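Local coordinates for protein proliferating cell nuclear antigen (Entamoeba histolytica, PDB 3P91) that probably acts as the ring-shaped processivity factor of DNA polymerase delta, a homotrimer that encircles DNA during replication, at residues A[50-61]-A[246-254]; A[17-25]-A[77-85]. All coordinates share one frame; numbering follows the deposited sequence.

How the contacts relate
Contact 1 (50-61 with 246-254) is a sheet pairing that joins the two domains of the chain, and contact 2 (17-25 with 77-85) is a helix pair within the N-terminal domain. Their centres are about 15 Å apart, and they meet through helix 14-25, which lies against the sheet. Leu55 CD2 packs on Val20 CG1 at 3.8 Å, and Val53 CG1 sits 3.9 Å from Leu24 CD2. From the C-terminal domain's strand, Leu249 CD2 reaches Ser23 CB at 3.9 Å, and Ile57 CD1 lies 4.1 Å from Phe17 CD1. As in other PCNA rings, the helices probably line the central DNA channel, with the sheet behind them.

Contact 1 of 2, residues A[50-61]-A[246-254]; sequences VSLVSLLIETDA and ACVLKFYLA
The antiparallel pairing of strands 52-57 and 247-253, from Leu52-Tyr252 to Ile57-Cys247, joins the N-terminal and C-terminal domains of PCNA in one continuous sheet. Backbone bonds run both ways at the hydrogen-bonded pairs Leu52-Tyr252, Ser54-Lys250 and Leu56-Val248; Ser54 N to Lys250 O measures 2.8 Å. Next along, Glu58 N donates to Ala246 O at 3.0 Å, and the 3-10 turn 59-61 brings Asp60 CB to 3.6 Å from Ala246 CB. On the face carrying Val53, Leu55, Leu249 and Phe251, Val53 CG1 touches two partners at once, Leu249 CD1 at 4.0 Å and Phe251 CE1 at 4.1 Å. With CG of Leu55 trans to its amide nitrogen (chi1 165°), CD1 of Leu55 comes within 4.1 Å of Cys247 SG. The other face is more polar: the Tyr252 ring turns its edge to Ser54, Tyr252 CE2 lying 4.0 Å from Ser54 CB, and one water links Ser54 OG (2.9 Å from the water) to Tyr252 OH. Strand 39-45 flanks 52-57 and strand 238-244 flanks 247-253, while helix 14-25 packs Leu16, Val20 and Leu24 against Ile57, Leu55 and Val53, respectively, and Phe218 of helix 212-218 stacks on Phe251.

Contact 2 of 2, residues A[17-25]-A[77-85]; sequences FKRVVESLK and LTHLSKILK
Val21 is a knob in a hole formed by Leu77, Leu80, Ser81 and Leu84, locking helix segments 17-25 and 77-84 of the N-terminal domain together; the axes of these segments come within 9.6 Å and cross at -145°. The apolar contacts split between its two methyls. Val21 CG2 meets Leu80 CD2 at 3.5 Å and Leu84 CD1 at 3.7 Å, and also sits over the centre of one face of the Phe17 ring; CG1 points to Leu77 CD2 and Ser81 CB. Phe17 crosses Leu84 at about a right angle, with Phe17 CD2 3.8 Å from Leu84 CD1. Further along, the CB atoms of Lys25 and Leu77 pack at 3.6 Å. On the far side of helix 77-84, His79 and Ile83 pack on Met180 and Cys181, respectively, of a neighbouring subunit. No hydrogen bond joins the two segments; the polar contacts are local. Lys25 NZ forms a salt bridge with Glu22 OE2 at 3.0 Å within its own helix, while Glu22 OE1 lies beside Ser81. Lys18 slides past Leu84 in the opposite direction: its chain bends at chi3 (66°), the tight approach of its CE to Leu84 O is doubtful, and Lys18 NZ is hydrogen-bonded to Leu87 O.

Contact 1 of 2, residues A[50-61]-A[246-254]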
# COMPACT_ATOMS: atom_id res chain seq x y z
N VAL A 50 18.64 -21.63 -15.74
CA VAL A 50 19.76 -21.60 -14.82
C VAL A 50 19.52 -22.60 -13.71
O VAL A 50 20.46 -23.12 -13.11
CB VAL A 50 19.91 -20.19 -14.20
CG1 VAL A 50 20.49 -20.27 -12.81
CG2 VAL A 50 20.76 -19.31 -15.10
N SER A 51 18.25 -22.89 -13.45
CA SER A 51 17.88 -23.76 -12.36
C SER A 51 16.72 -24.65 -12.76
O SER A 51 16.23 -24.60 -13.89
CB SER A 51 17.47 -22.93 -11.14
OG SER A 51 16.31 -22.16 -11.42
N LEU A 52 16.28 -25.46 -11.81
CA LEU A 52 15.28 -26.47 -12.07
C LEU A 52 14.17 -26.30 -11.06
O LEU A 52 14.44 -26.05 -9.88
CB LEU A 52 15.91 -27.86 -11.90
CG LEU A 52 15.61 -29.01 -12.87
CD1 LEU A 52 14.35 -29.78 -12.47
CD2 LEU A 52 15.53 -28.50 -14.30
N VAL A 53 12.93 -26.40 -11.53
CA VAL A 53 11.77 -26.42 -10.66
C VAL A 53 11.15 -27.80 -10.71
O VAL A 53 11.05 -28.41 -11.77
CB VAL A 53 10.71 -25.39 -11.10
CG1 VAL A 53 9.64 -25.27 -10.04
CG2 VAL A 53 11.35 -24.04 -11.39
N SER A 54 10.72 -28.30 -9.55
CA SER A 54 10.09 -29.61 -9.44
C SER A 54 8.88 -29.58 -8.53
O SER A 54 9.02 -29.51 -7.31
CB SER A 54 11.09 -30.62 -8.89
OG SER A 54 10.46 -31.84 -8.59
N LEU A 55 7.68 -29.65 -9.10
CA LEU A 55 6.46 -29.67 -8.31
C LEU A 55 5.74 -30.99 -8.38
O LEU A 55 5.62 -31.60 -9.45
CB LEU A 55 5.50 -28.56 -8.74
CG LEU A 55 4.04 -28.68 -8.24
CD1 LEU A 55 3.89 -28.27 -6.78
CD2 LEU A 55 3.11 -27.87 -9.12
N LEU A 56 5.23 -31.43 -7.24
CA LEU A 56 4.34 -32.56 -7.21
C LEU A 56 3.17 -32.30 -6.28
O LEU A 56 3.34 -32.22 -5.07
CB LEU A 56 5.08 -33.80 -6.73
CG LEU A 56 4.15 -34.99 -6.58
CD1 LEU A 56 3.50 -35.31 -7.92
CD2 LEU A 56 4.91 -36.19 -6.03
N ILE A 57 1.98 -32.15 -6.85
CA ILE A 57 0.79 -32.19 -6.03
C ILE A 57 0.25 -33.61 -6.08
O ILE A 57 0.03 -34.16 -7.15
CB ILE A 57 -0.28 -31.21 -6.51
CG1 ILE A 57 0.34 -29.84 -6.78
CG2 ILE A 57 -1.37 -31.10 -5.47
CD1 ILE A 57 -0.62 -28.85 -7.35
N GLU A 58 0.05 -34.20 -4.92
CA GLU A 58 -0.41 -35.58 -4.85
C GLU A 58 -1.92 -35.65 -4.83
O GLU A 58 -2.60 -34.65 -4.58
CB GLU A 58 0.13 -36.23 -3.59
CG GLU A 58 1.64 -36.32 -3.54
CD GLU A 58 2.09 -37.41 -2.60
OE1 GLU A 58 2.34 -38.54 -3.07
OE2 GLU A 58 2.17 -37.13 -1.38
N THR A 59 -2.46 -36.85 -5.05
CA THR A 59 -3.91 -37.04 -5.11
C THR A 59 -4.58 -36.83 -3.74
O THR A 59 -5.79 -36.58 -3.67
CB THR A 59 -4.33 -38.39 -5.78
OG1 THR A 59 -3.79 -39.50 -5.05
CG2 THR A 59 -3.85 -38.46 -7.23
N ASP A 60 -3.79 -36.91 -2.67
CA ASP A 60 -4.27 -36.65 -1.31
C ASP A 60 -4.61 -35.18 -1.05
O ASP A 60 -5.17 -34.84 -0.01
CB ASP A 60 -3.22 -37.10 -0.28
CG ASP A 60 -3.31 -38.58 0.04
OD1 ASP A 60 -2.26 -39.25 0.05
OD2 ASP A 60 -4.43 -39.07 0.29
N ALA A 61 -4.25 -34.32 -2.00
CA ALA A 61 -4.55 -32.90 -1.89
C ALA A 61 -5.97 -32.56 -2.37
O ALA A 61 -6.42 -31.42 -2.25
CB ALA A 61 -3.51 -32.09 -2.66
N ALA A 246 -0.07 -32.37 1.16
CA ALA A 246 0.13 -33.49 0.24
C ALA A 246 0.74 -32.94 -1.04
O ALA A 246 0.25 -33.16 -2.14
CB ALA A 246 -1.18 -34.18 -0.06
N CYS A 247 1.82 -32.20 -0.87
CA CYS A 247 2.35 -31.40 -1.94
C CYS A 247 3.77 -31.05 -1.57
O CYS A 247 4.11 -30.96 -0.39
CB CYS A 247 1.51 -30.13 -2.05
SG CYS A 247 2.21 -28.86 -3.10
N VAL A 248 4.62 -30.88 -2.57
CA VAL A 248 5.99 -30.49 -2.30
C VAL A 248 6.53 -29.74 -3.49
O VAL A 248 6.20 -30.05 -4.63
CB VAL A 248 6.89 -31.69 -1.95
CG1 VAL A 248 7.01 -32.63 -3.14
CG2 VAL A 248 8.27 -31.22 -1.46
N LEU A 249 7.35 -28.73 -3.21
CA LEU A 249 7.93 -27.90 -4.25
C LEU A 249 9.42 -27.87 -4.03
O LEU A 249 9.87 -27.71 -2.90
CB LEU A 249 7.35 -26.50 -4.17
CG LEU A 249 7.95 -25.48 -5.13
CD1 LEU A 249 7.69 -25.89 -6.57
CD2 LEU A 249 7.41 -24.08 -4.87
N LYS A 250 10.20 -28.05 -5.09
CA LYS A 250 11.64 -28.05 -4.94
C LYS A 250 12.33 -27.28 -6.04
O LYS A 250 11.89 -27.29 -7.19
CB LYS A 250 12.20 -29.47 -4.92
CG LYS A 250 11.82 -30.27 -3.71
CD LYS A 250 12.22 -31.69 -3.94
CE LYS A 250 11.89 -32.57 -2.77
NZ LYS A 250 12.26 -33.97 -3.12
N PHE A 251 13.43 -26.62 -5.67
CA PHE A 251 14.26 -25.93 -6.63
C PHE A 251 15.67 -26.48 -6.55
O PHE A 251 16.13 -26.84 -5.47
CB PHE A 251 14.31 -24.45 -6.31
CG PHE A 251 12.98 -23.80 -6.30
CD1 PHE A 251 12.48 -23.22 -7.44
CD2 PHE A 251 12.24 -23.76 -5.14
CE1 PHE A 251 11.25 -22.61 -7.43
CE2 PHE A 251 11.01 -23.15 -5.13
CZ PHE A 251 10.51 -22.58 -6.28
N TYR A 252 16.34 -26.54 -7.70
CA TYR A 252 17.70 -27.03 -7.78
C TYR A 252 18.59 -25.97 -8.38
O TYR A 252 18.36 -25.53 -9.50
CB TYR A 252 17.77 -28.28 -8.64
CG TYR A 252 17.00 -29.45 -8.09
CD1 TYR A 252 17.65 -30.48 -7.43
CD2 TYR A 252 15.61 -29.52 -8.21
CE1 TYR A 252 16.96 -31.55 -6.93
CE2 TYR A 252 14.90 -30.59 -7.70
CZ TYR A 252 15.59 -31.61 -7.06
OH TYR A 252 14.92 -32.70 -6.55
N LEU A 253 19.61 -25.56 -7.62
CA LEU A 253 20.50 -24.51 -8.07
C LEU A 253 21.97 -24.85 -7.84
O LEU A 253 22.39 -25.15 -6.72
CB LEU A 253 20.14 -23.19 -7.39
CG LEU A 253 20.97 -21.99 -7.85
CD1 LEU A 253 20.69 -21.67 -9.32
CD2 LEU A 253 20.70 -20.78 -6.97
N ALA A 254 22.75 -24.79 -8.91
CA ALA A 254 24.16 -25.10 -8.83
C ALA A 254 24.96 -23.95 -8.23
O ALA A 254 24.70 -22.78 -8.51
CB ALA A 254 24.69 -25.45 -10.21
O HOH W 1 8.53 -31.89 -5.80
O HOH W 2 11.94 -33.79 -6.98

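Contact 2 of 2, residues A[17-25]-A[77-85]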
# COMPACT_ATOMS: atom_id res chain seq x y z
N PHE A 17 -3.54 -24.43 -4.27
CA PHE A 17 -3.24 -24.24 -5.68
C PHE A 17 -2.93 -22.78 -6.03
O PHE A 17 -2.15 -22.50 -6.94
CB PHE A 17 -4.38 -24.76 -6.54
CG PHE A 17 -4.03 -24.89 -8.00
CD1 PHE A 17 -2.96 -25.68 -8.39
CD2 PHE A 17 -4.78 -24.25 -8.96
CE1 PHE A 17 -2.65 -25.82 -9.73
CE2 PHE A 17 -4.47 -24.38 -10.30
CZ PHE A 17 -3.40 -25.16 -10.69
N LYS A 18 -3.54 -21.85 -5.31
CA LYS A 18 -3.23 -20.44 -5.45
C LYS A 18 -1.79 -20.17 -5.03
O LYS A 18 -1.06 -19.45 -5.71
CB LYS A 18 -4.18 -19.60 -4.61
CG LYS A 18 -5.64 -19.74 -5.02
CD LYS A 18 -6.58 -18.96 -4.11
CE LYS A 18 -6.36 -17.47 -4.25
NZ LYS A 18 -7.46 -16.73 -3.60
N ARG A 19 -1.40 -20.75 -3.91
CA ARG A 19 -0.04 -20.61 -3.40
C ARG A 19 0.98 -21.27 -4.32
O ARG A 19 2.06 -20.74 -4.55
CB ARG A 19 0.04 -21.19 -2.01
CG ARG A 19 -0.77 -20.42 -1.03
CD ARG A 19 -0.92 -21.13 0.28
NE ARG A 19 -1.56 -20.23 1.24
CZ ARG A 19 -2.03 -20.60 2.42
NH1 ARG A 19 -1.93 -21.87 2.81
NH2 ARG A 19 -2.60 -19.70 3.22
N VAL A 20 0.63 -22.44 -4.84
CA VAL A 20 1.46 -23.12 -5.81
C VAL A 20 1.76 -22.21 -7.00
O VAL A 20 2.91 -21.99 -7.36
CB VAL A 20 0.78 -24.41 -6.29
CG1 VAL A 20 1.36 -24.88 -7.62
CG2 VAL A 20 0.88 -25.47 -5.23
N VAL A 21 0.70 -21.66 -7.58
CA VAL A 21 0.81 -20.82 -8.77
C VAL A 21 1.59 -19.50 -8.57
O VAL A 21 2.30 -19.06 -9.47
CB VAL A 21 -0.58 -20.57 -9.39
CG1 VAL A 21 -0.50 -19.55 -10.51
CG2 VAL A 21 -1.14 -21.87 -9.90
N GLU A 22 1.46 -18.88 -7.40
CA GLU A 22 2.29 -17.72 -7.08
C GLU A 22 3.76 -18.09 -7.01
O GLU A 22 4.60 -17.50 -7.69
CB GLU A 22 1.87 -17.12 -5.74
CG GLU A 22 0.59 -16.35 -5.82
CD GLU A 22 0.54 -15.53 -7.09
OE1 GLU A 22 -0.35 -15.79 -7.93
OE2 GLU A 22 1.40 -14.63 -7.25
N SER A 23 4.07 -19.07 -6.18
CA SER A 23 5.42 -19.55 -6.02
C SER A 23 6.01 -19.89 -7.37
O SER A 23 7.14 -19.52 -7.68
CB SER A 23 5.42 -20.78 -5.12
OG SER A 23 4.71 -20.51 -3.93
N LEU A 24 5.24 -20.58 -8.18
CA LEU A 24 5.69 -21.02 -9.48
C LEU A 24 6.02 -19.86 -10.38
O LEU A 24 7.02 -19.88 -11.08
CB LEU A 24 4.61 -21.84 -10.16
CG LEU A 24 4.61 -23.35 -9.96
CD1 LEU A 24 3.50 -23.96 -10.79
CD2 LEU A 24 5.95 -23.95 -10.33
N LYS A 25 5.15 -18.87 -10.38
CA LYS A 25 5.18 -17.85 -11.42
C LYS A 25 6.28 -16.82 -11.20
O LYS A 25 6.63 -16.07 -12.10
CB LYS A 25 3.80 -17.22 -11.59
CG LYS A 25 3.64 -15.82 -11.08
CD LYS A 25 2.41 -15.20 -11.73
CE LYS A 25 2.29 -13.72 -11.44
NZ LYS A 25 2.10 -13.51 -9.99
N LEU A 77 1.23 -18.93 -16.52
CA LEU A 77 1.03 -18.72 -15.10
C LEU A 77 0.57 -17.31 -14.77
O LEU A 77 -0.10 -17.09 -13.76
CB LEU A 77 2.29 -19.09 -14.32
CG LEU A 77 2.54 -20.61 -14.36
CD1 LEU A 77 4.00 -20.93 -14.27
CD2 LEU A 77 1.75 -21.31 -13.26
N THR A 78 0.91 -16.35 -15.62
CA THR A 78 0.42 -14.99 -15.45
C THR A 78 -1.10 -14.99 -15.57
O THR A 78 -1.80 -14.33 -14.80
CB THR A 78 1.07 -14.02 -16.45
OG1 THR A 78 2.43 -13.80 -16.10
CG2 THR A 78 0.35 -12.69 -16.44
N HIS A 79 -1.62 -15.74 -16.54
CA HIS A 79 -3.06 -15.78 -16.75
C HIS A 79 -3.80 -16.56 -15.68
O HIS A 79 -4.92 -16.21 -15.31
CB HIS A 79 -3.38 -16.32 -18.14
CG HIS A 79 -2.83 -15.46 -19.23
ND1 HIS A 79 -2.84 -15.84 -20.55
CD2 HIS A 79 -2.25 -14.24 -19.19
CE1 HIS A 79 -2.29 -14.89 -21.28
NE2 HIS A 79 -1.92 -13.91 -20.48
N LEU A 80 -3.16 -17.61 -15.17
CA LEU A 80 -3.78 -18.43 -14.14
C LEU A 80 -3.84 -17.72 -12.79
O LEU A 80 -4.81 -17.86 -12.05
CB LEU A 80 -3.05 -19.77 -14.01
CG LEU A 80 -3.54 -20.74 -12.92
CD1 LEU A 80 -5.01 -21.03 -13.09
CD2 LEU A 80 -2.74 -22.02 -12.97
N SER A 81 -2.80 -16.96 -12.46
CA SER A 81 -2.79 -16.27 -11.17
C SER A 81 -3.85 -15.18 -11.14
O SER A 81 -4.57 -15.01 -10.15
CB SER A 81 -1.40 -15.71 -10.85
OG SER A 81 -1.25 -14.40 -11.35
N LYS A 82 -3.97 -14.44 -12.25
CA LYS A 82 -5.05 -13.46 -12.39
C LYS A 82 -6.44 -14.07 -12.14
O LYS A 82 -7.29 -13.46 -11.51
CB LYS A 82 -5.00 -12.79 -13.77
CG LYS A 82 -3.76 -11.92 -13.97
CD LYS A 82 -3.80 -11.15 -15.28
CE LYS A 82 -4.84 -10.05 -15.24
NZ LYS A 82 -4.83 -9.24 -16.49
N ILE A 83 -6.65 -15.29 -12.62
CA ILE A 83 -7.90 -15.99 -12.34
C ILE A 83 -8.01 -16.40 -10.87
O ILE A 83 -9.05 -16.20 -10.24
CB ILE A 83 -8.04 -17.24 -13.22
CG1 ILE A 83 -7.95 -16.86 -14.69
CG2 ILE A 83 -9.34 -17.93 -12.93
CD1 ILE A 83 -8.08 -18.04 -15.64
N LEU A 84 -6.93 -16.96 -10.34
CA LEU A 84 -6.90 -17.46 -8.97
C LEU A 84 -7.01 -16.36 -7.93
O LEU A 84 -7.56 -16.55 -6.85
CB LEU A 84 -5.63 -18.27 -8.73
CG LEU A 84 -5.57 -19.55 -9.54
CD1 LEU A 84 -4.48 -20.44 -8.99
CD2 LEU A 84 -6.91 -20.25 -9.47
N LYS A 85 -6.46 -15.19 -8.25
CA LYS A 85 -6.55 -14.04 -7.36
C LYS A 85 -8.00 -13.59 -7.16
O LYS A 85 -8.32 -12.89 -6.19
CB LYS A 85 -5.70 -12.89 -7.90